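Local coordinates for protein pullulanase (Bacillus acidopullulyticus, PDB 2WAN) that hydrolyses alpha-1,6-glucosidic linkages in pullulan and at the branch points of starch-type polysaccharides, as a debranching glycoside hydrolase with an alpha-amylase-type catalytic domain, at residues E433-A438 with V773-G778; L458-H463 with Q539-Q544; L481-V486 with Q544-N549. One frame throughout, in Å; residues are numbered along the deposited sequence.

Interaction 1 of 3, residues E433-A438 with V773-G778; sequences EVIYEA and VPFMQG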
loop_
_atom_site.group_PDB
_atom_site.type_symbol
_atom_site.label_atom_id
_atom_site.label_comp_id
_atom_site.label_asym_id
_atom_site.label_seq_id
_atom_site.Cartn_x
_atom_site.Cartn_y
_atom_site.Cartn_z
ATOM N N GLU A 433 -5.477 -12.040 -15.254
ATOM C CA GLU A 433 -4.774 -12.845 -14.235
ATOM C C GLU A 433 -5.762 -13.532 -13.300
ATOM O O GLU A 433 -6.827 -13.003 -13.034
ATOM C CB GLU A 433 -3.804 -11.984 -13.412
ATOM C CG GLU A 433 -2.664 -11.406 -14.264
ATOM C CD GLU A 433 -1.420 -11.050 -13.488
ATOM O OE1 GLU A 433 -1.498 -10.854 -12.255
ATOM O OE2 GLU A 433 -0.339 -10.971 -14.130
ATOM N N VAL A 434 -5.407 -14.739 -12.857
ATOM C CA VAL A 434 -6.081 -15.386 -11.716
ATOM C C VAL A 434 -4.983 -15.624 -10.687
ATOM O O VAL A 434 -4.110 -16.495 -10.869
ATOM C CB VAL A 434 -6.775 -16.707 -12.088
ATOM C CG1 VAL A 434 -7.604 -17.186 -10.882
ATOM C CG2 VAL A 434 -7.706 -16.499 -13.275
ATOM N N ILE A 435 -5.038 -14.829 -9.622
ATOM C CA ILE A 435 -3.916 -14.678 -8.703
ATOM C C ILE A 435 -4.071 -15.649 -7.519
ATOM O O ILE A 435 -5.123 -15.720 -6.900
ATOM C CB ILE A 435 -3.799 -13.205 -8.225
ATOM C CG1 ILE A 435 -3.543 -12.281 -9.426
ATOM C CG2 ILE A 435 -2.659 -13.059 -7.217
ATOM C CD1 ILE A 435 -3.639 -10.771 -9.095
ATOM N N TYR A 436 -3.000 -16.371 -7.201
ATOM C CA TYR A 436 -3.008 -17.404 -6.167
ATOM C C TYR A 436 -1.968 -17.047 -5.109
ATOM O O TYR A 436 -0.764 -17.110 -5.370
ATOM C CB TYR A 436 -2.669 -18.731 -6.849
ATOM C CG TYR A 436 -2.683 -20.004 -6.020
ATOM C CD1 TYR A 436 -1.521 -20.467 -5.410
ATOM C CD2 TYR A 436 -3.838 -20.785 -5.928
ATOM C CE1 TYR A 436 -1.503 -21.667 -4.689
ATOM C CE2 TYR A 436 -3.841 -21.994 -5.211
ATOM C CZ TYR A 436 -2.674 -22.435 -4.615
ATOM O OH TYR A 436 -2.674 -23.636 -3.934
ATOM N N GLU A 437 -2.428 -16.645 -3.925
ATOM C CA GLU A 437 -1.514 -16.214 -2.847
ATOM C C GLU A 437 -0.871 -17.404 -2.129
ATOM O O GLU A 437 -1.567 -18.326 -1.696
ATOM C CB GLU A 437 -2.250 -15.342 -1.823
ATOM C CG GLU A 437 -1.318 -14.731 -0.746
ATOM C CD GLU A 437 -2.102 -13.889 0.279
ATOM O OE1 GLU A 437 -3.231 -14.274 0.659
ATOM O OE2 GLU A 437 -1.577 -12.860 0.723
ATOM N N ALA A 438 0.453 -17.399 -2.001
ATOM C CA ALA A 438 1.150 -18.505 -1.330
ATOM C C ALA A 438 2.381 -18.015 -0.570
ATOM O O ALA A 438 3.112 -17.157 -1.054
ATOM C CB ALA A 438 1.568 -19.581 -2.364
ATOM N N VAL A 773 -10.375 -8.434 -11.406
ATOM C CA VAL A 773 -9.205 -9.301 -11.248
ATOM C C VAL A 773 -9.424 -10.322 -10.136
ATOM O O VAL A 773 -9.408 -9.957 -8.964
ATOM C CB VAL A 773 -7.909 -8.505 -10.941
ATOM C CG1 VAL A 773 -6.696 -9.464 -10.971
ATOM C CG2 VAL A 773 -7.727 -7.347 -11.959
ATOM N N PRO A 774 -9.622 -11.603 -10.489
ATOM C CA PRO A 774 -9.887 -12.557 -9.406
ATOM C C PRO A 774 -8.629 -12.957 -8.627
ATOM O O PRO A 774 -7.591 -13.259 -9.229
ATOM C CB PRO A 774 -10.454 -13.770 -10.147
ATOM C CG PRO A 774 -9.815 -13.690 -11.515
ATOM C CD PRO A 774 -9.807 -12.211 -11.818
ATOM N N PHE A 775 -8.762 -13.037 -7.306
ATOM C CA PHE A 775 -7.649 -13.379 -6.414
ATOM C C PHE A 775 -8.180 -14.426 -5.461
ATOM O O PHE A 775 -9.352 -14.335 -5.023
ATOM C CB PHE A 775 -7.260 -12.112 -5.612
ATOM C CG PHE A 775 -6.342 -12.366 -4.431
ATOM C CD1 PHE A 775 -4.971 -12.107 -4.522
ATOM C CD2 PHE A 775 -6.853 -12.822 -3.216
ATOM C CE1 PHE A 775 -4.129 -12.297 -3.416
ATOM C CE2 PHE A 775 -6.023 -13.031 -2.121
ATOM C CZ PHE A 775 -4.651 -12.783 -2.227
ATOM N N MET A 776 -7.339 -15.404 -5.128
ATOM C CA MET A 776 -7.713 -16.402 -4.107
ATOM C C MET A 776 -6.539 -16.677 -3.179
ATOM O O MET A 776 -5.364 -16.642 -3.604
ATOM C CB MET A 776 -8.194 -17.706 -4.763
ATOM C CG MET A 776 -7.125 -18.425 -5.607
ATOM S SD MET A 776 -7.651 -19.970 -6.361
ATOM C CE MET A 776 -7.745 -21.041 -4.919
ATOM N N GLN A 777 -6.858 -16.948 -1.912
ATOM C CA GLN A 777 -5.846 -17.429 -0.979
ATOM C C GLN A 777 -5.480 -18.862 -1.368
ATOM O O GLN A 777 -6.342 -19.729 -1.461
ATOM C CB GLN A 777 -6.376 -17.433 0.460
ATOM C CG GLN A 777 -5.262 -17.819 1.464
ATOM C CD GLN A 777 -5.687 -17.904 2.923
ATOM O OE1 GLN A 777 -4.822 -18.024 3.791
ATOM N NE2 GLN A 777 -7.000 -17.869 3.206
ATOM N N GLY A 778 -4.197 -19.110 -1.609
ATOM C CA GLY A 778 -3.756 -20.459 -1.969
ATOM C C GLY A 778 -4.208 -21.482 -0.932
ATOM O O GLY A 778 -4.110 -21.260 0.262
HETATM O O HOH W 1 -2.102 -19.553 0.967
#

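Interaction 2 of 3, residues L458-H463 with Q539-Q544; sequences LAFTEH and QSLHQQ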
loop_
_atom_site.group_PDB
_atom_site.type_symbol
_atom_site.label_atom_id
_atom_site.label_comp_id
_atom_site.label_asym_id
_atom_site.label_seq_id
_atom_site.Cartn_x
_atom_site.Cartn_y
_atom_site.Cartn_z
ATOM N N LEU A 458 13.308 -23.619 -3.745
ATOM C CA LEU A 458 13.552 -24.681 -4.728
ATOM C C LEU A 458 12.421 -25.702 -4.829
ATOM O O LEU A 458 12.340 -26.425 -5.825
ATOM C CB LEU A 458 14.900 -25.412 -4.486
ATOM C CG LEU A 458 16.150 -24.577 -4.801
ATOM C CD1 LEU A 458 17.372 -25.482 -4.691
ATOM C CD2 LEU A 458 16.095 -23.947 -6.197
ATOM N N ALA A 459 11.555 -25.781 -3.814
ATOM C CA ALA A 459 10.387 -26.661 -3.916
ATOM C C ALA A 459 9.552 -26.346 -5.164
ATOM O O ALA A 459 8.965 -27.246 -5.751
ATOM C CB ALA A 459 9.525 -26.587 -2.643
ATOM N N PHE A 460 9.528 -25.068 -5.576
ATOM C CA PHE A 460 8.792 -24.626 -6.771
ATOM C C PHE A 460 9.425 -25.048 -8.099
ATOM O O PHE A 460 8.873 -24.766 -9.171
ATOM C CB PHE A 460 8.657 -23.095 -6.770
ATOM C CG PHE A 460 7.621 -22.565 -5.813
ATOM C CD1 PHE A 460 7.888 -22.456 -4.445
ATOM C CD2 PHE A 460 6.388 -22.120 -6.288
ATOM C CE1 PHE A 460 6.924 -21.951 -3.562
ATOM C CE2 PHE A 460 5.413 -21.615 -5.403
ATOM C CZ PHE A 460 5.685 -21.510 -4.050
ATOM N N THR A 461 10.595 -25.685 -8.054
ATOM C CA THR A 461 11.253 -26.155 -9.277
ATOM C C THR A 461 11.026 -27.647 -9.508
ATOM O O THR A 461 11.462 -28.194 -10.541
ATOM C CB THR A 461 12.803 -25.933 -9.246
ATOM O OG1 THR A 461 13.414 -26.827 -8.290
ATOM C CG2 THR A 461 13.154 -24.480 -8.888
ATOM N N GLU A 462 10.361 -28.311 -8.556
ATOM C CA GLU A 462 10.253 -29.772 -8.575
ATOM C C GLU A 462 9.041 -30.275 -9.365
ATOM O O GLU A 462 7.902 -30.050 -8.973
ATOM C CB GLU A 462 10.226 -30.329 -7.144
ATOM C CG GLU A 462 11.464 -29.944 -6.310
ATOM C CD GLU A 462 11.425 -30.523 -4.927
ATOM O OE1 GLU A 462 10.968 -31.679 -4.767
ATOM O OE2 GLU A 462 11.831 -29.808 -3.998
ATOM N N HIS A 463 9.301 -30.982 -10.463
ATOM C CA HIS A 463 8.243 -31.616 -11.271
ATOM C C HIS A 463 7.927 -33.040 -10.835
ATOM O O HIS A 463 8.766 -33.736 -10.260
ATOM C CB HIS A 463 8.648 -31.616 -12.753
ATOM C CG HIS A 463 8.727 -30.244 -13.346
ATOM N ND1 HIS A 463 7.677 -29.668 -14.024
ATOM C CD2 HIS A 463 9.716 -29.317 -13.323
ATOM C CE1 HIS A 463 8.021 -28.451 -14.410
ATOM N NE2 HIS A 463 9.252 -28.214 -13.996
ATOM N N GLN A 539 12.022 -18.700 -12.690
ATOM C CA GLN A 539 12.263 -19.389 -13.963
ATOM C C GLN A 539 11.321 -20.576 -14.164
ATOM O O GLN A 539 10.752 -20.772 -15.267
ATOM C CB GLN A 539 13.728 -19.842 -14.022
ATOM C CG GLN A 539 14.152 -20.524 -15.295
ATOM C CD GLN A 539 15.628 -20.897 -15.254
ATOM O OE1 GLN A 539 16.146 -21.377 -14.227
ATOM N NE2 GLN A 539 16.306 -20.700 -16.369
ATOM N N SER A 540 11.158 -21.367 -13.104
ATOM C CA SER A 540 10.330 -22.572 -13.138
ATOM C C SER A 540 8.873 -22.244 -13.419
ATOM O O SER A 540 8.232 -22.886 -14.240
ATOM C CB SER A 540 10.408 -23.325 -11.800
ATOM O OG SER A 540 9.564 -24.470 -11.815
ATOM N N LEU A 541 8.359 -21.253 -12.695
ATOM C CA LEU A 541 6.964 -20.840 -12.840
ATOM C C LEU A 541 6.748 -20.282 -14.254
ATOM O O LEU A 541 5.772 -20.652 -14.907
ATOM C CB LEU A 541 6.538 -19.860 -11.747
ATOM C CG LEU A 541 6.334 -20.506 -10.348
ATOM C CD1 LEU A 541 6.040 -19.472 -9.292
ATOM C CD2 LEU A 541 5.199 -21.568 -10.387
ATOM N N HIS A 542 7.684 -19.461 -14.728
ATOM C CA HIS A 542 7.581 -18.906 -16.082
ATOM C C HIS A 542 7.526 -20.005 -17.137
ATOM O O HIS A 542 6.761 -19.896 -18.099
ATOM C CB HIS A 542 8.751 -17.973 -16.416
ATOM C CG HIS A 542 8.711 -16.623 -15.751
ATOM N ND1 HIS A 542 7.601 -16.101 -15.114
ATOM C CD2 HIS A 542 9.651 -15.650 -15.718
ATOM C CE1 HIS A 542 7.883 -14.878 -14.676
ATOM N NE2 HIS A 542 9.113 -14.576 -15.056
ATOM N N GLN A 543 8.318 -21.068 -16.958
ATOM C CA GLN A 543 8.302 -22.204 -17.902
ATOM C C GLN A 543 6.939 -22.869 -17.974
ATOM O O GLN A 543 6.622 -23.517 -18.970
ATOM C CB GLN A 543 9.340 -23.257 -17.523
ATOM C CG GLN A 543 10.763 -22.929 -17.959
ATOM C CD GLN A 543 11.798 -23.719 -17.164
ATOM O OE1 GLN A 543 11.450 -24.602 -16.363
ATOM N NE2 GLN A 543 13.072 -23.395 -17.365
ATOM N N GLN A 544 6.137 -22.720 -16.921
ATOM C CA GLN A 544 4.770 -23.267 -16.908
ATOM C C GLN A 544 3.718 -22.189 -17.217
ATOM O O GLN A 544 2.520 -22.392 -16.983
ATOM C CB GLN A 544 4.480 -23.993 -15.568
ATOM C CG GLN A 544 5.490 -25.122 -15.219
ATOM C CD GLN A 544 5.885 -26.008 -16.407
ATOM O OE1 GLN A 544 7.073 -26.240 -16.653
ATOM N NE2 GLN A 544 4.900 -26.489 -17.151
HETATM O O HOH W 2 11.840 -26.754 -12.870
HETATM O O HOH W 3 9.061 -25.558 -14.852
#

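Interaction 3 of 3, residues L481-V486 with Q544-N549; sequences LGITTV and QRIGVN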
loop_
_atom_site.group_PDB
_atom_site.type_symbol
_atom_site.label_atom_id
_atom_site.label_comp_id
_atom_site.label_asym_id
_atom_site.label_seq_id
_atom_site.Cartn_x
_atom_site.Cartn_y
_atom_site.Cartn_z
ATOM N N LEU A 481 -4.655 -26.738 -11.600
ATOM C CA LEU A 481 -5.653 -25.811 -11.089
ATOM C C LEU A 481 -5.990 -24.695 -12.084
ATOM O O LEU A 481 -7.134 -24.206 -12.123
ATOM C CB LEU A 481 -5.168 -25.232 -9.759
ATOM C CG LEU A 481 -6.130 -24.329 -8.981
ATOM C CD1 LEU A 481 -7.421 -25.101 -8.591
ATOM C CD2 LEU A 481 -5.428 -23.763 -7.734
ATOM N N GLY A 482 -5.007 -24.276 -12.883
ATOM C CA GLY A 482 -5.280 -23.252 -13.915
ATOM C C GLY A 482 -4.991 -21.796 -13.553
ATOM O O GLY A 482 -5.191 -20.880 -14.379
ATOM N N ILE A 483 -4.496 -21.552 -12.342
ATOM C CA ILE A 483 -4.161 -20.171 -11.963
ATOM C C ILE A 483 -3.042 -19.631 -12.850
ATOM O O ILE A 483 -2.240 -20.397 -13.385
ATOM C CB ILE A 483 -3.849 -19.998 -10.436
ATOM C CG1 ILE A 483 -2.634 -20.850 -9.981
ATOM C CG2 ILE A 483 -5.121 -20.380 -9.593
ATOM C CD1 ILE A 483 -1.238 -20.159 -10.184
ATOM N N THR A 484 -3.026 -18.318 -13.053
ATOM C CA THR A 484 -2.077 -17.720 -13.993
ATOM C C THR A 484 -0.855 -17.110 -13.311
ATOM O O THR A 484 0.162 -16.875 -13.964
ATOM C CB THR A 484 -2.711 -16.578 -14.823
ATOM O OG1 THR A 484 -2.992 -15.461 -13.969
ATOM C CG2 THR A 484 -4.004 -17.038 -15.505
ATOM N N THR A 485 -0.978 -16.799 -12.022
ATOM C CA THR A 485 -0.010 -15.943 -11.358
ATOM C C THR A 485 0.046 -16.318 -9.885
ATOM O O THR A 485 -0.997 -16.425 -9.228
ATOM C CB THR A 485 -0.394 -14.431 -11.485
ATOM O OG1 THR A 485 -0.786 -14.143 -12.834
ATOM C CG2 THR A 485 0.768 -13.527 -11.104
ATOM N N VAL A 486 1.262 -16.559 -9.384
ATOM C CA VAL A 486 1.467 -16.795 -7.944
ATOM C C VAL A 486 1.856 -15.473 -7.291
ATOM O O VAL A 486 2.800 -14.812 -7.730
ATOM C CB VAL A 486 2.557 -17.875 -7.689
ATOM C CG1 VAL A 486 2.902 -17.963 -6.198
ATOM C CG2 VAL A 486 2.068 -19.226 -8.163
ATOM N N GLN A 544 6.137 -22.720 -16.921
ATOM C CA GLN A 544 4.770 -23.267 -16.908
ATOM C C GLN A 544 3.718 -22.189 -17.217
ATOM O O GLN A 544 2.520 -22.392 -16.983
ATOM C CB GLN A 544 4.480 -23.993 -15.568
ATOM C CG GLN A 544 5.490 -25.122 -15.219
ATOM C CD GLN A 544 5.885 -26.008 -16.407
ATOM O OE1 GLN A 544 7.073 -26.240 -16.653
ATOM N NE2 GLN A 544 4.900 -26.489 -17.151
ATOM N N ARG A 545 4.168 -21.048 -17.759
ATOM C CA ARG A 545 3.296 -19.919 -18.091
ATOM C C ARG A 545 2.547 -19.385 -16.854
ATOM O O ARG A 545 1.369 -18.963 -16.920
ATOM C CB ARG A 545 2.342 -20.289 -19.254
ATOM C CG ARG A 545 3.114 -20.727 -20.517
ATOM C CD ARG A 545 2.231 -21.430 -21.562
ATOM N NE ARG A 545 1.550 -22.619 -21.030
ATOM C CZ ARG A 545 2.125 -23.803 -20.802
ATOM N NH1 ARG A 545 3.420 -24.006 -21.048
ATOM N NH2 ARG A 545 1.394 -24.795 -20.319
ATOM N N ILE A 546 3.254 -19.404 -15.716
ATOM C CA ILE A 546 2.739 -18.829 -14.469
ATOM C C ILE A 546 3.641 -17.654 -14.077
ATOM O O ILE A 546 4.864 -17.787 -14.018
ATOM C CB ILE A 546 2.681 -19.884 -13.320
ATOM C CG1 ILE A 546 1.627 -20.949 -13.645
ATOM C CG2 ILE A 546 2.325 -19.219 -11.956
ATOM C CD1 ILE A 546 1.698 -22.182 -12.689
ATOM N N GLY A 547 3.019 -16.513 -13.806
ATOM C CA GLY A 547 3.725 -15.306 -13.389
ATOM C C GLY A 547 3.976 -15.254 -11.900
ATOM O O GLY A 547 3.407 -16.033 -11.135
ATOM N N VAL A 548 4.823 -14.311 -11.492
ATOM C CA VAL A 548 5.127 -14.110 -10.064
ATOM C C VAL A 548 4.930 -12.646 -9.676
ATOM O O VAL A 548 5.604 -11.751 -10.208
ATOM C CB VAL A 548 6.583 -14.498 -9.733
ATOM C CG1 VAL A 548 6.906 -14.187 -8.243
ATOM C CG2 VAL A 548 6.819 -15.972 -10.032
ATOM N N ASN A 549 4.017 -12.418 -8.732
ATOM C CA ASN A 549 3.819 -11.102 -8.132
ATOM C C ASN A 549 4.391 -11.114 -6.716
ATOM O O ASN A 549 4.052 -11.991 -5.920
ATOM C CB ASN A 549 2.318 -10.750 -8.054
ATOM C CG ASN A 549 1.670 -10.555 -9.427
ATOM O OD1 ASN A 549 2.352 -10.477 -10.447
ATOM N ND2 ASN A 549 0.337 -10.489 -9.448
HETATM O O HOH W 4 0.678 -16.068 -16.725
#

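Interaction 1 of 3, residues E433-A438 with V773-G778
Tyr-436 and Met-776 meet on one face of a parallel strand pair, the sulfur lying at the rim of the ring. Met-776 SD stands 5.2 Å from the Tyr-436 ring centroid and 79° off its normal, a Met-aromatic contact made at the edge, while CE touches the CD2 and CE2 side of the same ring. One ring face receives Gly-778, whose CA sits 3.6 Å from the Tyr-436 ring centroid, 17° off the normal, a CH-pi contact. A side chain on Gly-778 would run into Tyr-436 CE1 and the carbonyl of Glu-437, so the close approach depends on glycine. The phenol OH is hydrogen-bonded to Glu-781.

On the other face, the ring of Phe-775 slants against two neighbours: CD1 lies 3.7 Å from Ile-435 CG2, and CZ lies 3.5 Å from Glu-437 CB. With CG anti to the backbone N and the chain extended, Glu-437 carries its carboxylate past CZ, steeply inclined to the ring plane, and OE1 accepts from His-735 N.

Between the faces run four backbone bonds, including Ile-435 N to Pro-774 O at 3.0 Å and Met-776 N to Ile-435 O at 2.9 Å. Strand axes 4.9 Å apart and 25° from parallel fit the first and last strands of a (beta/alpha)8 TIM barrel, joined here to close the ring.

Interaction 2 of 3, residues L458-H463 with Q539-Q544
Ser-540 and Phe-460 join the last turns of helix 529-543, which leads into the third barrel strand of the (beta/alpha)8 domain, to the 3-10 turn 458-461 in the loop between helices 440-444 and 474-481. In the conformer described here, one of two modelled for this serine, Ser-540 OG donates to Phe-460 O at 2.7 Å, in the carbonyl plane and on a lone pair. OG is anti to the backbone N (chi1 178°), which sends it off the helix to that carbonyl. Ser-540 CB meets Thr-461 CG2 at 4.2 Å, a marginal touch. Thr-461 is itself fixed by its hydroxyl: Thr-461 OG1 donates to Leu-458 O at 2.7 Å, an oxygen that also accepts from Thr-461 N. A valine in place of Thr-461 would probably leave Leu-458 O with one donor fewer within its turn and the side chain less firmly fixed in rotation.

One residue on, Leu-541 brings CD1 obliquely to Phe-460 CD2 at 4.0 Å. The phenylalanine ring also stacks with Phe-443, and Ile-475 of helix 474-481 packs on Leu-541, making this the apolar side of the contact.

Gln-544, just past the helix, bends at chi2 (-42°) and reaches the exposed imidazole of His-463 tip to tip, the amide and ring planes 77° apart. Gln-544 OE1 approaches the ring edge, 3.3 Å from His-463 CE1. A water beside them lies 2.8 Å from His-463 NE2 and within hydrogen-bonding distance of Gln-544 OE1 (2.8 Å) and Ser-540 O (2.9 Å).

Interaction 3 of 3, residues L481-V486 with Q544-N549
The second and third strands of the parallel (beta/alpha)8 barrel, 485-488 and 547-552, begin to pair here, where Thr-485 faces Gly-547 and Val-486 faces Val-548. Three backbone bonds establish the register: Gly-547 N to Thr-484 O at 2.9 Å, Val-486 N to Gly-547 O at 2.8 Å, and Asn-549 N to Val-486 O at 2.9 Å. The first reaches its acceptor in the carbonyl plane, on a lone pair, whereas the second donor is tilted 31° from that plane. A water sits within hydrogen-bonding distance of both Thr-484 O and Arg-545 O at the entrance to the pair. Arg-545, with positive phi, is the C-prime residue of the Schellman motif that ends the preceding helix and turns the chain into its strand.

Ile-546 supplies the apolar grip. Its CG2 lies anti to the backbone N, with CG1 beside that N (chi1 -67°). Ile-546 CG2 touches two neighbours, 3.8 Å from Val-486 CG2 and 4.1 Å from Ile-483 CD1; Leu-478 of helix 474-481 packs on both Val-486 and Ile-546, so this side faces the barrel's helical layer.

On the side of Thr-485, Gly-547 presents no side chain, and the threonine methyl instead meets the next residue but one. Asn-549 ND2 is hydrogen-bonded to Tyr-649 OH, and the two side chains cross at a slant, the Thr-485 methyl set against the Asn-549 amide: Thr-485 CG2 lies 3.5 Å from Asn-549 ND2 and equally 3.5 Å from Asn-549 OD1.

Interactions 1 and 3 are buried strand pairings of one closed parallel barrel, their centres about 9 Å apart. Strands 435-438 and 485-488 are neighbours, and Tyr-436 N bonds to Thr-485 O between the two contacts, so together they account for a run of consecutive strands. Interaction 1 adds aromatic and sulfur contacts to its backbone ladder; interaction 3 adds branched aliphatic groups and a threonine methyl against an amide to its own. Interaction 2 lies farther out, partly exposed, and replaces the ladder with a serine-to-carbonyl bond and waters. It shares Gln-544 with interaction 3, and Leu-541 connects them: its carbonyl accepts from Ile-546 N, while CD1 packs against Val-548 and Val-486.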